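Long-range contacts in hypothetical protein AF2198 (Archaeoglobus fulgidus, PDB 1OI0), which is probably a zinc-dependent metallopeptidase of the JAB1/MPN family, a family linked to deubiquitination and the proteasome: residues S3-R8 against E117-V121; G67-S71 against D83-F87; S76-S80 against S105-Y109. All coordinates share one frame; numbering follows the deposited sequence.

Interaction 1 of 3, residues S3-R8 against E117-V121; sequences SMKISR and ELEVV
Glu117 reaches Ser3 through a water that donates to both Glu117 OE1 and Ser3 OG. Leu118 turns its CD2 branch onto Met4, the two side chains running alongside each other with CD2 3.5 Å from Met4 CG, while CD1 meets Ile6 CG2 at 4.1 Å on the buried side that Ile95 and Trp106 help to line. Glu119 N donates to Met4 O (3.1 Å), which also takes the Ser3 hydroxyl, and Glu119 O receives Ile6 N (3.0 Å). This is parallel pairing: strand 119-120 forms the edge of the mixed sheet beside strand 5-6, so the two chain ends lie together. On the other face the Glu119 and Lys5 side chains run the same way; another water accepts from Lys5 NZ and donates to Glu119 OE1, which also takes Gly1 N. The Lys5 bend at chi4 (58°) brings NZ to Ser3 O. With an alanine here, Asp35 would probably lose this salt-bridge partner and Ser3 O this donor. Val120 lays CG1 over one face of the Arg8 guanidinium, 3.5 Å from NH2. Val121 N donates to Ile6 O (3.0 Å), and its O accepts Arg8 N (3.1 Å) where helix 8-21 starts.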
loop_
_atom_site.group_PDB
_atom_site.type_symbol
_atom_site.label_atom_id
_atom_site.label_comp_id
_atom_site.label_asym_id
_atom_site.label_seq_id
_atom_site.Cartn_x
_atom_site.Cartn_y
_atom_site.Cartn_z
ATOM N N SER A 3 -8.139 11.218 9.266
ATOM C CA SER A 3 -7.794 10.707 7.944
ATOM C C SER A 3 -7.576 9.224 8.167
ATOM O O SER A 3 -7.620 8.747 9.310
ATOM C CB SER A 3 -6.497 11.329 7.421
ATOM O OG SER A 3 -5.360 10.742 8.043
ATOM N N MET A 4 -7.355 8.481 7.089
ATOM C CA MET A 4 -7.100 7.060 7.237
ATOM C C MET A 4 -5.780 6.935 7.986
ATOM O O MET A 4 -4.932 7.836 7.934
ATOM C CB MET A 4 -7.005 6.382 5.868
ATOM C CG MET A 4 -6.644 4.902 5.922
ATOM S SD MET A 4 -7.692 3.914 7.018
ATOM C CE MET A 4 -9.227 3.966 6.127
ATOM N N LYS A 5 -5.621 5.827 8.695
ATOM C CA LYS A 5 -4.418 5.588 9.470
ATOM C C LYS A 5 -3.838 4.233 9.113
ATOM O O LYS A 5 -4.532 3.377 8.566
ATOM C CB LYS A 5 -4.750 5.626 10.962
ATOM C CG LYS A 5 -5.369 6.940 11.413
ATOM C CD LYS A 5 -5.943 6.842 12.818
ATOM C CE LYS A 5 -6.532 8.177 13.254
ATOM N NZ LYS A 5 -7.595 8.643 12.315
ATOM N N ILE A 6 -2.560 4.052 9.417
ATOM C CA ILE A 6 -1.886 2.791 9.157
ATOM C C ILE A 6 -0.978 2.517 10.342
ATOM O O ILE A 6 -0.333 3.429 10.859
ATOM C CB ILE A 6 -1.054 2.837 7.848
ATOM C CG1 ILE A 6 -0.449 1.456 7.581
ATOM C CG2 ILE A 6 0.036 3.906 7.940
ATOM C CD1 ILE A 6 0.192 1.322 6.210
ATOM N N SER A 7 -0.944 1.268 10.790
ATOM C CA SER A 7 -0.106 0.913 11.920
ATOM C C SER A 7 1.344 0.823 11.470
ATOM O O SER A 7 1.630 0.442 10.334
ATOM C CB SER A 7 -0.547 -0.426 12.514
ATOM O OG SER A 7 -0.268 -1.499 11.630
ATOM N N ARG A 8 2.260 1.190 12.357
ATOM C CA ARG A 8 3.678 1.126 12.031
ATOM C C ARG A 8 4.038 -0.333 11.782
ATOM O O ARG A 8 4.930 -0.639 10.993
ATOM C CB ARG A 8 4.518 1.678 13.188
ATOM C CG ARG A 8 6.019 1.524 12.992
ATOM C CD ARG A 8 6.518 2.335 11.808
ATOM N NE ARG A 8 6.314 3.768 12.001
ATOM C CZ ARG A 8 6.667 4.701 11.121
ATOM N NH1 ARG A 8 7.245 4.355 9.979
ATOM N NH2 ARG A 8 6.439 5.981 11.380
ATOM N N GLU A 117 -2.594 11.734 2.773
ATOM C CA GLU A 117 -1.876 11.364 3.980
ATOM C C GLU A 117 -2.423 10.113 4.657
ATOM O O GLU A 117 -3.584 9.734 4.483
ATOM C CB GLU A 117 -1.923 12.497 5.011
ATOM C CG GLU A 117 -1.421 13.855 4.555
ATOM C CD GLU A 117 -1.500 14.876 5.678
ATOM O OE1 GLU A 117 -2.121 14.555 6.714
ATOM O OE2 GLU A 117 -0.957 15.990 5.529
ATOM N N LEU A 118 -1.555 9.479 5.430
ATOM C CA LEU A 118 -1.907 8.322 6.233
ATOM C C LEU A 118 -1.246 8.609 7.567
ATOM O O LEU A 118 -0.028 8.781 7.630
ATOM C CB LEU A 118 -1.333 7.023 5.664
ATOM C CG LEU A 118 -2.058 6.347 4.503
ATOM C CD1 LEU A 118 -1.433 4.977 4.274
ATOM C CD2 LEU A 118 -3.544 6.200 4.816
ATOM N N GLU A 119 -2.033 8.699 8.632
ATOM C CA GLU A 119 -1.435 8.952 9.932
ATOM C C GLU A 119 -0.905 7.625 10.455
ATOM O O GLU A 119 -1.648 6.650 10.564
ATOM C CB GLU A 119 -2.464 9.517 10.914
ATOM C CG GLU A 119 -1.832 10.060 12.185
ATOM C CD GLU A 119 -2.854 10.474 13.219
ATOM O OE1 GLU A 119 -3.972 10.864 12.824
ATOM O OE2 GLU A 119 -2.531 10.424 14.423
ATOM N N VAL A 120 0.384 7.584 10.767
ATOM C CA VAL A 120 0.987 6.363 11.279
ATOM C C VAL A 120 0.719 6.281 12.775
ATOM O O VAL A 120 1.051 7.201 13.522
ATOM C CB VAL A 120 2.508 6.341 11.032
ATOM C CG1 VAL A 120 3.097 5.037 11.551
ATOM C CG2 VAL A 120 2.796 6.506 9.547
ATOM N N VAL A 121 0.111 5.181 13.204
ATOM C CA VAL A 121 -0.206 4.992 14.613
ATOM C C VAL A 121 0.455 3.738 15.175
ATOM O O VAL A 121 1.295 3.122 14.521
ATOM C CB VAL A 121 -1.730 4.891 14.823
ATOM C CG1 VAL A 121 -2.403 6.162 14.335
ATOM C CG2 VAL A 121 -2.281 3.686 14.084
HETATM O O HOH W 1 -5.872 10.567 10.945
HETATM O O HOH W 2 -3.401 12.702 8.552
#

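Interaction 2 of 3, residues G67-S71 against D83-F87; sequences GTVHS and DLSLF. With ZN (zinc ion), chain E; 144 (tris-hydroxymethyl-methyl-ammonium), chain F.
His70 and Asp83 meet through a shared zinc ion. His70 binds it by NE2 at 2.2 Å, and the Asp83 carboxylate chelates it with both oxygens, OD2 at 2.2 Å and OD1 somewhat farther at 2.4 Å. Ring and carboxylate planes stand 76° apart, so the two ligands approach the metal steeply turned against each other, and Asp83 OD2 lies in the plane of the imidazole at its edge. The short distance between His70 NE2 and the carboxylate is therefore one of two metal ligands, not of a donor and its acceptor. His70 CG sits between its backbone N and carbonyl carbon (chi1 76°), which swings the ring off strand 64-72 toward helix 81-89. His72 also binds the zinc, and O2 of the tris-hydroxymethyl-methyl-ammonium molecule coordinates it at 2.3 Å. That molecule is also held by Glu25 and Ser80.

Behind the metal, looser van der Waals contacts join strand and helix. Phe87 and His70 meet edge to edge, Phe87 CE1 lying 4.2 Å from His70 CE1, while Phe87 also stacks on His94. Leu86 CD2 comes within 4.0 Å of Thr68 OG1, two residues before His70 on the same strand.

Within the helix, Asp83 O accepts Phe87 N at 2.8 Å, and the same oxygen lies over one face of the Phe87 ring, toward its rim. The axes of 67-71 and 83-87 approach to 10.1 Å at an angle of 150°, nearly antiparallel, as suits the first two elements of a beta-alpha-beta unit completed by strand 93-98. Two histidines from the strand end and an aspartate from the following helix make up the zinc site characteristic of JAB1/MPN metallopeptidases.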
loop_
_atom_site.group_PDB
_atom_site.type_symbol
_atom_site.label_atom_id
_atom_site.label_comp_id
_atom_site.label_asym_id
_atom_site.label_seq_id
_atom_site.Cartn_x
_atom_site.Cartn_y
_atom_site.Cartn_z
ATOM N N GLY A 67 -7.998 -0.799 0.217
ATOM C CA GLY A 67 -7.410 -0.592 -1.088
ATOM C C GLY A 67 -6.289 -1.566 -1.372
ATOM O O GLY A 67 -6.351 -2.731 -0.978
ATOM N N THR A 68 -5.254 -1.082 -2.047
ATOM C CA THR A 68 -4.132 -1.938 -2.398
ATOM C C THR A 68 -2.794 -1.325 -2.046
ATOM O O THR A 68 -2.678 -0.128 -1.803
ATOM C CB THR A 68 -4.085 -2.218 -3.913
ATOM O OG1 THR A 68 -3.738 -1.012 -4.606
ATOM C CG2 THR A 68 -5.430 -2.723 -4.410
ATOM N N VAL A 69 -1.781 -2.179 -2.022
ATOM C CA VAL A 69 -0.422 -1.751 -1.772
ATOM C C VAL A 69 0.449 -2.600 -2.684
ATOM O O VAL A 69 0.249 -3.805 -2.789
ATOM C CB VAL A 69 0.008 -1.957 -0.292
ATOM C CG1 VAL A 69 -0.236 -3.388 0.143
ATOM C CG2 VAL A 69 1.485 -1.600 -0.136
ATOM N N HIS A 70 1.373 -1.962 -3.393
ATOM C CA HIS A 70 2.283 -2.712 -4.246
ATOM C C HIS A 70 3.632 -2.023 -4.248
ATOM O O HIS A 70 3.739 -0.844 -3.902
ATOM C CB HIS A 70 1.734 -2.893 -5.680
ATOM C CG HIS A 70 1.810 -1.675 -6.548
ATOM N ND1 HIS A 70 0.911 -0.634 -6.467
ATOM C CD2 HIS A 70 2.635 -1.378 -7.582
ATOM C CE1 HIS A 70 1.175 0.248 -7.413
ATOM N NE2 HIS A 70 2.215 -0.180 -8.104
ATOM N N SER A 71 4.668 -2.772 -4.603
ATOM C CA SER A 71 6.013 -2.219 -4.610
ATOM C C SER A 71 6.597 -2.002 -6.002
ATOM O O SER A 71 6.176 -2.623 -6.980
ATOM C CB SER A 71 6.955 -3.124 -3.806
ATOM O OG SER A 71 7.122 -4.383 -4.434
ATOM N N ASP A 83 -1.044 2.217 -12.871
ATOM C CA ASP A 83 -1.410 2.218 -11.463
ATOM C C ASP A 83 -2.737 2.928 -11.255
ATOM O O ASP A 83 -3.585 2.464 -10.494
ATOM C CB ASP A 83 -0.329 2.893 -10.621
ATOM C CG ASP A 83 0.915 2.039 -10.477
ATOM O OD1 ASP A 83 0.881 0.849 -10.864
ATOM O OD2 ASP A 83 1.927 2.561 -9.967
ATOM N N LEU A 84 -2.913 4.053 -11.934
ATOM C CA LEU A 84 -4.152 4.804 -11.810
ATOM C C LEU A 84 -5.350 3.934 -12.176
ATOM O O LEU A 84 -6.396 4.023 -11.536
ATOM C CB LEU A 84 -4.107 6.056 -12.689
ATOM C CG LEU A 84 -3.785 7.372 -11.968
ATOM C CD1 LEU A 84 -2.623 7.196 -11.003
ATOM C CD2 LEU A 84 -3.483 8.452 -13.000
ATOM N N SER A 85 -5.203 3.085 -13.188
ATOM C CA SER A 85 -6.305 2.215 -13.590
ATOM C C SER A 85 -6.576 1.159 -12.518
ATOM O O SER A 85 -7.704 0.684 -12.375
ATOM C CB SER A 85 -6.015 1.545 -14.943
ATOM O OG SER A 85 -4.956 0.608 -14.857
ATOM N N LEU A 86 -5.538 0.788 -11.772
ATOM C CA LEU A 86 -5.680 -0.185 -10.696
ATOM C C LEU A 86 -6.407 0.484 -9.525
ATOM O O LEU A 86 -7.335 -0.080 -8.944
ATOM C CB LEU A 86 -4.301 -0.669 -10.223
ATOM C CG LEU A 86 -4.308 -1.464 -8.909
ATOM C CD1 LEU A 86 -5.010 -2.805 -9.119
ATOM C CD2 LEU A 86 -2.883 -1.685 -8.424
ATOM N N PHE A 87 -5.984 1.701 -9.201
ATOM C CA PHE A 87 -6.565 2.455 -8.095
ATOM C C PHE A 87 -8.070 2.682 -8.241
ATOM O O PHE A 87 -8.809 2.636 -7.259
ATOM C CB PHE A 87 -5.868 3.812 -7.957
ATOM C CG PHE A 87 -4.395 3.722 -7.654
ATOM C CD1 PHE A 87 -3.782 2.493 -7.426
ATOM C CD2 PHE A 87 -3.625 4.878 -7.578
ATOM C CE1 PHE A 87 -2.427 2.416 -7.126
ATOM C CE2 PHE A 87 -2.264 4.810 -7.277
ATOM C CZ PHE A 87 -1.667 3.573 -7.052
HETATM ZN ZN ZN E . 3.089 0.730 -9.920
HETATM C C1 144 F . 4.080 1.440 -12.240
HETATM N N 144 F . 4.480 0.156 -12.802
HETATM C C2 144 F . 3.625 -0.918 -12.201
HETATM O O2 144 F . 3.349 -1.296 -10.933
HETATM C C3 144 F . 5.968 0.025 -12.515
HETATM O O3 144 F . 6.549 -1.199 -13.002
HETATM C C4 144 F . 4.164 0.252 -14.245
HETATM O O4 144 F . 2.797 0.714 -14.925
#

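Interaction 3 of 3, residues S76-S80 against S105-Y109; sequences SCRPS and SWKCY. With 144 (tris-hydroxymethyl-methyl-ammonium), chain F.
The loop between zinc-binding strand 64-72 and helix 81-89 is fastened here to strand 106-110, and at its far end it enters the ligand pocket. Tyr109 donates its hydroxyl to Cys77 O over 2.6 Å, a short bond that arrives 31° out of the carbonyl plane, with the carbonyl oxygen at the edge of the phenol ring. With CG anti to the carbonyl carbon (chi1 -53°), the ring extends from the strand to the loop. Pro79 lies across one face of this ring in a CH-pi contact, its CG 4.2 Å from the centroid and 17° off the normal, while its CD comes to 3.4 Å from Tyr109 CZ. Tyr109 thus holds the loop twice, by its hydroxyl and by its face.

Toward the N-terminal start of the strand, Cys77 CB rests 3.9 Å from Lys107 CD, and Cys77 SG lies 3.4 Å from Ser105 O. That sulfur is tied in a disulfide to Cys98 of the adjoining strand 93-98. At the other end of the loop Ser80 OG caps helix 81-89 at Asp83 N and shares a 2.6 Å hydrogen bond with O4 of the tris-hydroxymethyl-methyl-ammonium molecule, either oxygen being a possible donor. The disulfide to the neighbouring strand, the short hydrogen bond and the proline-aromatic contact are consistent with a loop held rather firmly beside the zinc site.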
loop_
_atom_site.group_PDB
_atom_site.type_symbol
_atom_site.label_atom_id
_atom_site.label_comp_id
_atom_site.label_asym_id
_atom_site.label_seq_id
_atom_site.Cartn_x
_atom_site.Cartn_y
_atom_site.Cartn_z
ATOM N N SER A 76 11.288 4.739 -7.621
ATOM C CA SER A 76 10.178 5.675 -7.794
ATOM C C SER A 76 8.907 5.197 -7.104
ATOM O O SER A 76 8.439 4.085 -7.346
ATOM C CB SER A 76 9.890 5.892 -9.281
ATOM O OG SER A 76 8.775 6.753 -9.461
ATOM N N CYS A 77 8.352 6.038 -6.237
ATOM C CA CYS A 77 7.125 5.691 -5.533
ATOM C C CYS A 77 5.947 6.422 -6.169
ATOM O O CYS A 77 4.866 6.505 -5.590
ATOM C CB CYS A 77 7.241 6.064 -4.054
ATOM S SG CYS A 77 7.806 4.762 -2.901
ATOM N N ARG A 78 6.166 6.951 -7.369
ATOM C CA ARG A 78 5.127 7.667 -8.098
ATOM C C ARG A 78 4.300 6.662 -8.891
ATOM O O ARG A 78 4.815 5.639 -9.331
ATOM C CB ARG A 78 5.761 8.668 -9.067
ATOM C CG ARG A 78 6.703 9.665 -8.416
ATOM C CD ARG A 78 7.521 10.393 -9.472
ATOM N NE ARG A 78 8.488 11.316 -8.886
ATOM C CZ ARG A 78 9.388 11.997 -9.589
ATOM N NH1 ARG A 78 9.446 11.856 -10.906
ATOM N NH2 ARG A 78 10.227 12.821 -8.975
ATOM N N PRO A 79 3.000 6.935 -9.072
ATOM C CA PRO A 79 2.154 6.011 -9.829
ATOM C C PRO A 79 2.245 6.238 -11.332
ATOM O O PRO A 79 2.503 7.352 -11.792
ATOM C CB PRO A 79 0.757 6.302 -9.287
ATOM C CG PRO A 79 0.820 7.770 -9.001
ATOM C CD PRO A 79 2.188 7.956 -8.383
ATOM N N SER A 80 2.053 5.166 -12.089
ATOM C CA SER A 80 2.068 5.239 -13.544
ATOM C C SER A 80 0.609 5.276 -13.975
ATOM O O SER A 80 -0.288 5.199 -13.137
ATOM C CB SER A 80 2.716 3.993 -14.127
ATOM O OG SER A 80 1.923 2.860 -13.820
ATOM N N SER A 105 10.185 4.942 2.450
ATOM C CA SER A 105 10.058 4.652 1.027
ATOM C C SER A 105 8.638 4.236 0.647
ATOM O O SER A 105 8.426 3.165 0.081
ATOM C CB SER A 105 11.042 3.546 0.640
ATOM O OG SER A 105 12.373 3.949 0.910
ATOM N N TRP A 106 7.671 5.093 0.955
ATOM C CA TRP A 106 6.280 4.802 0.650
ATOM C C TRP A 106 5.449 6.069 0.512
ATOM O O TRP A 106 5.774 7.106 1.091
ATOM C CB TRP A 106 5.669 3.928 1.746
ATOM C CG TRP A 106 5.558 4.616 3.083
ATOM C CD1 TRP A 106 6.526 4.711 4.040
ATOM C CD2 TRP A 106 4.421 5.326 3.591
ATOM N NE1 TRP A 106 6.062 5.435 5.116
ATOM C CE2 TRP A 106 4.774 5.826 4.864
ATOM C CE3 TRP A 106 3.140 5.591 3.091
ATOM C CZ2 TRP A 106 3.890 6.573 5.646
ATOM C CZ3 TRP A 106 2.259 6.334 3.868
ATOM C CH2 TRP A 106 2.641 6.817 5.133
ATOM N N LYS A 107 4.374 5.965 -0.261
ATOM C CA LYS A 107 3.443 7.070 -0.479
ATOM C C LYS A 107 2.047 6.483 -0.661
ATOM O O LYS A 107 1.898 5.360 -1.140
ATOM C CB LYS A 107 3.837 7.882 -1.719
ATOM C CG LYS A 107 5.199 8.540 -1.622
ATOM C CD LYS A 107 5.498 9.374 -2.854
ATOM C CE LYS A 107 6.876 10.005 -2.768
ATOM N NZ LYS A 107 7.012 10.865 -1.560
ATOM N N CYS A 108 1.023 7.234 -0.266
ATOM C CA CYS A 108 -0.350 6.766 -0.400
ATOM C C CYS A 108 -1.123 7.674 -1.351
ATOM O O CYS A 108 -0.891 8.885 -1.398
ATOM C CB CYS A 108 -1.042 6.739 0.970
ATOM S SG CYS A 108 -2.649 5.900 0.992
ATOM N N TYR A 109 -2.037 7.075 -2.107
ATOM C CA TYR A 109 -2.854 7.801 -3.073
ATOM C C TYR A 109 -4.319 7.405 -2.935
ATOM O O TYR A 109 -4.636 6.351 -2.386
ATOM C CB TYR A 109 -2.384 7.492 -4.503
ATOM C CG TYR A 109 -0.909 7.726 -4.724
ATOM C CD1 TYR A 109 0.031 6.732 -4.435
ATOM C CD2 TYR A 109 -0.442 8.964 -5.168
ATOM C CE1 TYR A 109 1.393 6.970 -4.580
ATOM C CE2 TYR A 109 0.914 9.214 -5.310
ATOM C CZ TYR A 109 1.829 8.210 -5.015
ATOM O OH TYR A 109 3.174 8.455 -5.151
HETATM C C1 144 F . 4.080 1.440 -12.240
HETATM N N 144 F . 4.480 0.156 -12.802
HETATM C C2 144 F . 3.625 -0.918 -12.201
HETATM O O2 144 F . 3.349 -1.296 -10.933
HETATM C C3 144 F . 5.968 0.025 -12.515
HETATM O O3 144 F . 6.549 -1.199 -13.002
HETATM C C4 144 F . 4.164 0.252 -14.245
HETATM O O4 144 F . 2.797 0.714 -14.925
#

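All three contacts reach one mixed sheet. Interactions 2 and 3 share the pocket: their centres are 10 Å apart, both touch the tris-hydroxymethyl-methyl-ammonium molecule, and their segments alternate along the chain. Phe87 joins them, its CE2 lying 3.9 Å from both Tyr109 CB and Pro79 CB, and the Pro79 side chain is about 6 Å from the zinc that interaction 2 holds. Interaction 1 lies away from the site, its centre about 17 Å from that of interaction 2 and across the chain's centre. It meets interaction 3 by side-chain packing, with Leu118 CG 3.6 Å from Cys108 SG and Val120 CG2 4.1 Å from Trp106 CZ2.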